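Local coordinates for armadillo repeat protein arm00016 (Synthetic construct, PDB 4D4E) that is a computationally designed helical repeat scaffold, built for modular recognition of peptides, at residues A[18-23]-A[30-35]; A[37-40]-A[45-48]. All coordinates share one frame; numbering follows the deposited sequence.

In the fold
Both contacts belong to the N-terminal end of the armadillo solenoid and are short-range closures. From the N terminus, the chain leaves helix 14-20 through a turn, enters helix 26-40 and folds back on itself, so that contact 1 closes a loop with six residues between its segments. It then runs along helix 26-40 to its end, where contact 2 closes a second loop, with four residues in between, onto helix 44-52. The two loops follow one another in series, neither nesting nor crossing, and the centres of the contacts lie about 14 Å apart. Helix 26-40 is the shared element: its middle packs against the end of helix 14-20 and its last turn against the start of helix 44-52.

Contact 1 of 2, residues A[18-23]-A[30-35]; sequences VQQLNS and QSALRK
Q20 and L21, where helix 14-20 gives way to a turn, pack on A32 and L33 of helix 26-40, with the methyl of A32 directed at the 18-23 segment. The backbones come close here, the CA atoms of Q20 and A32 lying 5.8 Å apart, and CB of Q20 meets CB of A32 at 3.4 Å. With CG beside its backbone N (chi1 -68°) and the rest of the chain extended, Q20 also brings OE1 to 3.6 Å from the same A32 CB, so the methyl is touched by both the root and the amide end of one glutamine. L21 works through a single branch: its CD2 lies 3.9 Å from A32 CB and 3.6 Å from the backbone N of L33, and it also reaches CG of the L33 side chain. The chain turns away through a type I turn from Q20 to S23. This buried packing contact joins the first two helices of the solenoid; L21 continues onto L36, while L33 reaches L59 of helix 56-61 and V70 and N73 of helix 68-81.

Contact 2 of 2, residues A[37-40]-A[45-48]; sequences SQIA and EQIQ
Across the bend from helix 26-40 to helix 44-52, the backbones approach most closely at A40 and I47, whose CA atoms are 5.3 Å apart, with I39 and Q46 at 5.8 Å. The tight corner between successive helices is part of the armadillo repeat architecture, and much of its packing is side-chain carbon against main-chain oxygen. CB of Q46 sits 3.3 Å from O of I39, with CG somewhat farther from the same oxygen. The glutamine then bends at chi2 (-70°) instead of running straight on, and crosses the I39 side chain at about a right angle, placing OE1 3.8 Å from I39 CG2. That methyl lies anti to its own backbone N and also meets the backbone O of Q46 at 3.6 Å, so it touches both the main-chain and the side-chain oxygen of one residue, from directions roughly at right angles. Deeper in, A40 O is approached by both CG1 and CD1 of I47, whose side chain goes on to I81 of helix 68-81; A40 itself touches N80 of that helix, and both I39 and A40 rest on L50. A water bridges the two helices, donating to Q38 O at 3.2 Å and to Q46 OE1 at 3.3 Å.

Contact 1 of 2, residues A[18-23]-A[30-35]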
loop_
_atom_site.group_PDB
_atom_site.type_symbol
_atom_site.label_atom_id
_atom_site.label_comp_id
_atom_site.label_asym_id
_atom_site.label_seq_id
_atom_site.Cartn_x
_atom_site.Cartn_y
_atom_site.Cartn_z
ATOM N N VAL A 18 -13.095 -12.137 -19.089
ATOM C CA VAL A 18 -12.273 -12.903 -18.160
ATOM C C VAL A 18 -11.503 -14.051 -18.835
ATOM O O VAL A 18 -10.309 -14.268 -18.546
ATOM C CB VAL A 18 -13.117 -13.495 -16.994
ATOM C CG1 VAL A 18 -12.350 -14.639 -16.278
ATOM C CG2 VAL A 18 -13.533 -12.379 -16.036
ATOM N N GLN A 19 -12.179 -14.774 -19.724
ATOM C CA GLN A 19 -11.526 -15.801 -20.514
ATOM C C GLN A 19 -10.319 -15.270 -21.306
ATOM O O GLN A 19 -9.287 -15.956 -21.408
ATOM C CB GLN A 19 -12.509 -16.443 -21.476
ATOM C CG GLN A 19 -12.137 -17.879 -21.761
ATOM C CD GLN A 19 -12.838 -18.396 -22.998
ATOM O OE1 GLN A 19 -13.782 -17.774 -23.485
ATOM N NE2 GLN A 19 -12.390 -19.543 -23.510
ATOM N N GLN A 20 -10.453 -14.059 -21.857
ATOM C CA GLN A 20 -9.397 -13.467 -22.673
ATOM C C GLN A 20 -8.129 -13.127 -21.905
ATOM O O GLN A 20 -7.074 -13.025 -22.525
ATOM C CB GLN A 20 -9.906 -12.243 -23.434
ATOM C CG GLN A 20 -10.920 -12.622 -24.496
ATOM C CD GLN A 20 -11.670 -11.420 -25.041
ATOM O OE1 GLN A 20 -11.589 -10.308 -24.496
ATOM N NE2 GLN A 20 -12.395 -11.627 -26.142
ATOM N N LEU A 21 -8.220 -12.962 -20.578
ATOM C CA LEU A 21 -7.017 -12.834 -19.722
ATOM C C LEU A 21 -6.102 -14.065 -19.824
ATOM O O LEU A 21 -4.926 -13.990 -19.504
ATOM C CB LEU A 21 -7.410 -12.605 -18.238
ATOM C CG LEU A 21 -8.298 -11.392 -17.941
ATOM C CD1 LEU A 21 -8.484 -11.272 -16.451
ATOM C CD2 LEU A 21 -7.703 -10.063 -18.508
ATOM N N ASN A 22 -6.687 -15.200 -20.216
ATOM C CA ASN A 22 -5.981 -16.483 -20.302
ATOM C C ASN A 22 -5.600 -16.794 -21.763
ATOM O O ASN A 22 -5.048 -17.840 -22.044
ATOM C CB ASN A 22 -6.831 -17.641 -19.697
ATOM C CG ASN A 22 -7.529 -17.269 -18.375
ATOM O OD1 ASN A 22 -6.955 -17.386 -17.288
ATOM N ND2 ASN A 22 -8.790 -16.856 -18.466
ATOM N N SER A 23 -5.909 -15.872 -22.683
ATOM C CA SER A 23 -5.588 -15.990 -24.121
ATOM C C SER A 23 -4.117 -15.741 -24.425
ATOM O O SER A 23 -3.575 -14.745 -23.969
ATOM C CB SER A 23 -6.393 -14.969 -24.924
ATOM O OG SER A 23 -5.790 -14.697 -26.178
ATOM N N GLN A 30 -4.189 -7.840 -23.874
ATOM C CA GLN A 30 -4.068 -6.398 -23.603
ATOM C C GLN A 30 -5.440 -5.739 -23.601
ATOM O O GLN A 30 -5.760 -4.965 -22.724
ATOM C CB GLN A 30 -3.273 -5.762 -24.767
ATOM C CG GLN A 30 -2.661 -4.396 -24.482
ATOM C CD GLN A 30 -2.389 -3.559 -25.748
ATOM O OE1 GLN A 30 -2.758 -3.935 -26.871
ATOM N NE2 GLN A 30 -1.779 -2.404 -25.558
ATOM N N SER A 31 -6.246 -6.076 -24.603
ATOM C CA SER A 31 -7.594 -5.552 -24.735
ATOM C C SER A 31 -8.488 -5.954 -23.544
ATOM O O SER A 31 -9.177 -5.105 -22.946
ATOM C CB SER A 31 -8.204 -6.076 -26.025
ATOM O OG SER A 31 -9.024 -5.094 -26.590
ATOM N N ALA A 32 -8.465 -7.248 -23.209
ATOM C CA ALA A 32 -9.249 -7.720 -22.069
ATOM C C ALA A 32 -8.810 -7.036 -20.788
ATOM O O ALA A 32 -9.642 -6.439 -20.080
ATOM C CB ALA A 32 -9.226 -9.247 -21.978
ATOM N N LEU A 33 -7.511 -7.059 -20.480
ATOM C CA LEU A 33 -7.032 -6.320 -19.317
ATOM C C LEU A 33 -7.413 -4.851 -19.356
ATOM O O LEU A 33 -7.722 -4.319 -18.322
ATOM C CB LEU A 33 -5.540 -6.404 -19.116
ATOM C CG LEU A 33 -4.906 -7.109 -17.957
ATOM C CD1 LEU A 33 -3.444 -6.737 -18.008
ATOM C CD2 LEU A 33 -5.524 -6.745 -16.606
ATOM N N ARG A 34 -7.370 -4.226 -20.543
ATOM C CA ARG A 34 -7.911 -2.880 -20.768
ATOM C C ARG A 34 -9.276 -2.704 -20.133
ATOM O O ARG A 34 -9.438 -1.911 -19.215
ATOM C CB ARG A 34 -8.114 -2.610 -22.259
ATOM C CG ARG A 34 -6.926 -2.137 -23.047
ATOM C CD ARG A 34 -6.850 -0.615 -23.167
ATOM N NE ARG A 34 -5.551 -0.229 -23.739
ATOM C CZ ARG A 34 -4.419 -0.100 -23.044
ATOM N NH1 ARG A 34 -4.391 -0.287 -21.727
ATOM N NH2 ARG A 34 -3.305 0.235 -23.668
ATOM N N LYS A 35 -10.260 -3.420 -20.668
ATOM C CA LYS A 35 -11.643 -3.223 -20.282
ATOM C C LYS A 35 -11.825 -3.506 -18.790
ATOM O O LYS A 35 -12.419 -2.705 -18.039
ATOM C CB LYS A 35 -12.567 -4.096 -21.140
ATOM C CG LYS A 35 -12.667 -3.627 -22.599
ATOM C CD LYS A 35 -12.872 -4.808 -23.556
ATOM C CE LYS A 35 -12.441 -4.497 -24.988
ATOM N NZ LYS A 35 -11.109 -3.817 -25.072
#

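Contact 2 of 2, residues A[37-40]-A[45-48]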
loop_
_atom_site.group_PDB
_atom_site.type_symbol
_atom_site.label_atom_id
_atom_site.label_comp_id
_atom_site.label_asym_id
_atom_site.label_seq_id
_atom_site.Cartn_x
_atom_site.Cartn_y
_atom_site.Cartn_z
ATOM N N SER A 37 -9.621 -3.360 -16.493
ATOM C CA SER A 37 -8.999 -2.220 -15.805
ATOM C C SER A 37 -10.022 -1.086 -15.686
ATOM O O SER A 37 -10.211 -0.553 -14.617
ATOM C CB SER A 37 -7.798 -1.707 -16.591
ATOM O OG SER A 37 -6.707 -2.579 -16.382
ATOM N N GLN A 38 -10.691 -0.790 -16.798
ATOM C CA GLN A 38 -11.742 0.218 -16.880
ATOM C C GLN A 38 -12.860 -0.050 -15.825
ATOM O O GLN A 38 -13.206 0.852 -15.040
ATOM C CB GLN A 38 -12.300 0.225 -18.295
ATOM C CG GLN A 38 -12.907 1.543 -18.728
ATOM C CD GLN A 38 -14.036 1.363 -19.737
ATOM O OE1 GLN A 38 -14.255 0.265 -20.278
ATOM N NE2 GLN A 38 -14.780 2.445 -19.979
ATOM N N ILE A 39 -13.386 -1.287 -15.790
ATOM C CA ILE A 39 -14.459 -1.638 -14.885
ATOM C C ILE A 39 -14.005 -1.515 -13.440
ATOM O O ILE A 39 -14.670 -0.895 -12.640
ATOM C CB ILE A 39 -15.031 -3.036 -15.237
ATOM C CG1 ILE A 39 -15.704 -2.968 -16.629
ATOM C CG2 ILE A 39 -16.014 -3.495 -14.188
ATOM C CD1 ILE A 39 -15.553 -4.225 -17.481
ATOM N N ALA A 40 -12.854 -2.078 -13.122
ATOM C CA ALA A 40 -12.235 -1.999 -11.774
ATOM C C ALA A 40 -12.114 -0.572 -11.222
ATOM O O ALA A 40 -12.134 -0.379 -10.003
ATOM C CB ALA A 40 -10.877 -2.687 -11.781
ATOM N N GLU A 45 -19.636 -1.586 -6.906
ATOM C CA GLU A 45 -20.580 -2.351 -7.685
ATOM C C GLU A 45 -19.913 -3.015 -8.876
ATOM O O GLU A 45 -20.067 -4.231 -9.093
ATOM C CB GLU A 45 -21.746 -1.477 -8.110
ATOM C CG GLU A 45 -22.731 -1.280 -6.968
ATOM C CD GLU A 45 -23.728 -0.181 -7.249
ATOM O OE1 GLU A 45 -24.344 -0.194 -8.340
ATOM O OE2 GLU A 45 -23.898 0.695 -6.375
ATOM N N GLN A 46 -19.165 -2.213 -9.626
ATOM C CA GLN A 46 -18.357 -2.679 -10.748
ATOM C C GLN A 46 -17.340 -3.745 -10.305
ATOM O O GLN A 46 -17.174 -4.771 -10.976
ATOM C CB GLN A 46 -17.621 -1.500 -11.404
ATOM C CG GLN A 46 -18.522 -0.483 -12.109
ATOM C CD GLN A 46 -19.152 -1.018 -13.374
ATOM O OE1 GLN A 46 -18.625 -0.815 -14.478
ATOM N NE2 GLN A 46 -20.289 -1.695 -13.235
ATOM N N ILE A 47 -16.668 -3.506 -9.188
ATOM C CA ILE A 47 -15.738 -4.487 -8.662
ATOM C C ILE A 47 -16.464 -5.790 -8.354
ATOM O O ILE A 47 -15.936 -6.893 -8.552
ATOM C CB ILE A 47 -14.985 -3.922 -7.426
ATOM C CG1 ILE A 47 -14.054 -2.810 -7.880
ATOM C CG2 ILE A 47 -14.224 -5.019 -6.686
ATOM C CD1 ILE A 47 -13.658 -1.829 -6.779
ATOM N N GLN A 48 -17.706 -5.665 -7.904
ATOM C CA GLN A 48 -18.455 -6.844 -7.493
ATOM C C GLN A 48 -18.790 -7.714 -8.685
ATOM O O GLN A 48 -18.704 -8.961 -8.609
ATOM C CB GLN A 48 -19.725 -6.444 -6.698
ATOM C CG GLN A 48 -20.332 -7.609 -5.976
ATOM C CD GLN A 48 -19.311 -8.339 -5.131
ATOM O OE1 GLN A 48 -18.425 -7.709 -4.540
ATOM N NE2 GLN A 48 -19.442 -9.669 -5.043
HETATM O O HOH W 1 -16.296 1.460 -14.841
#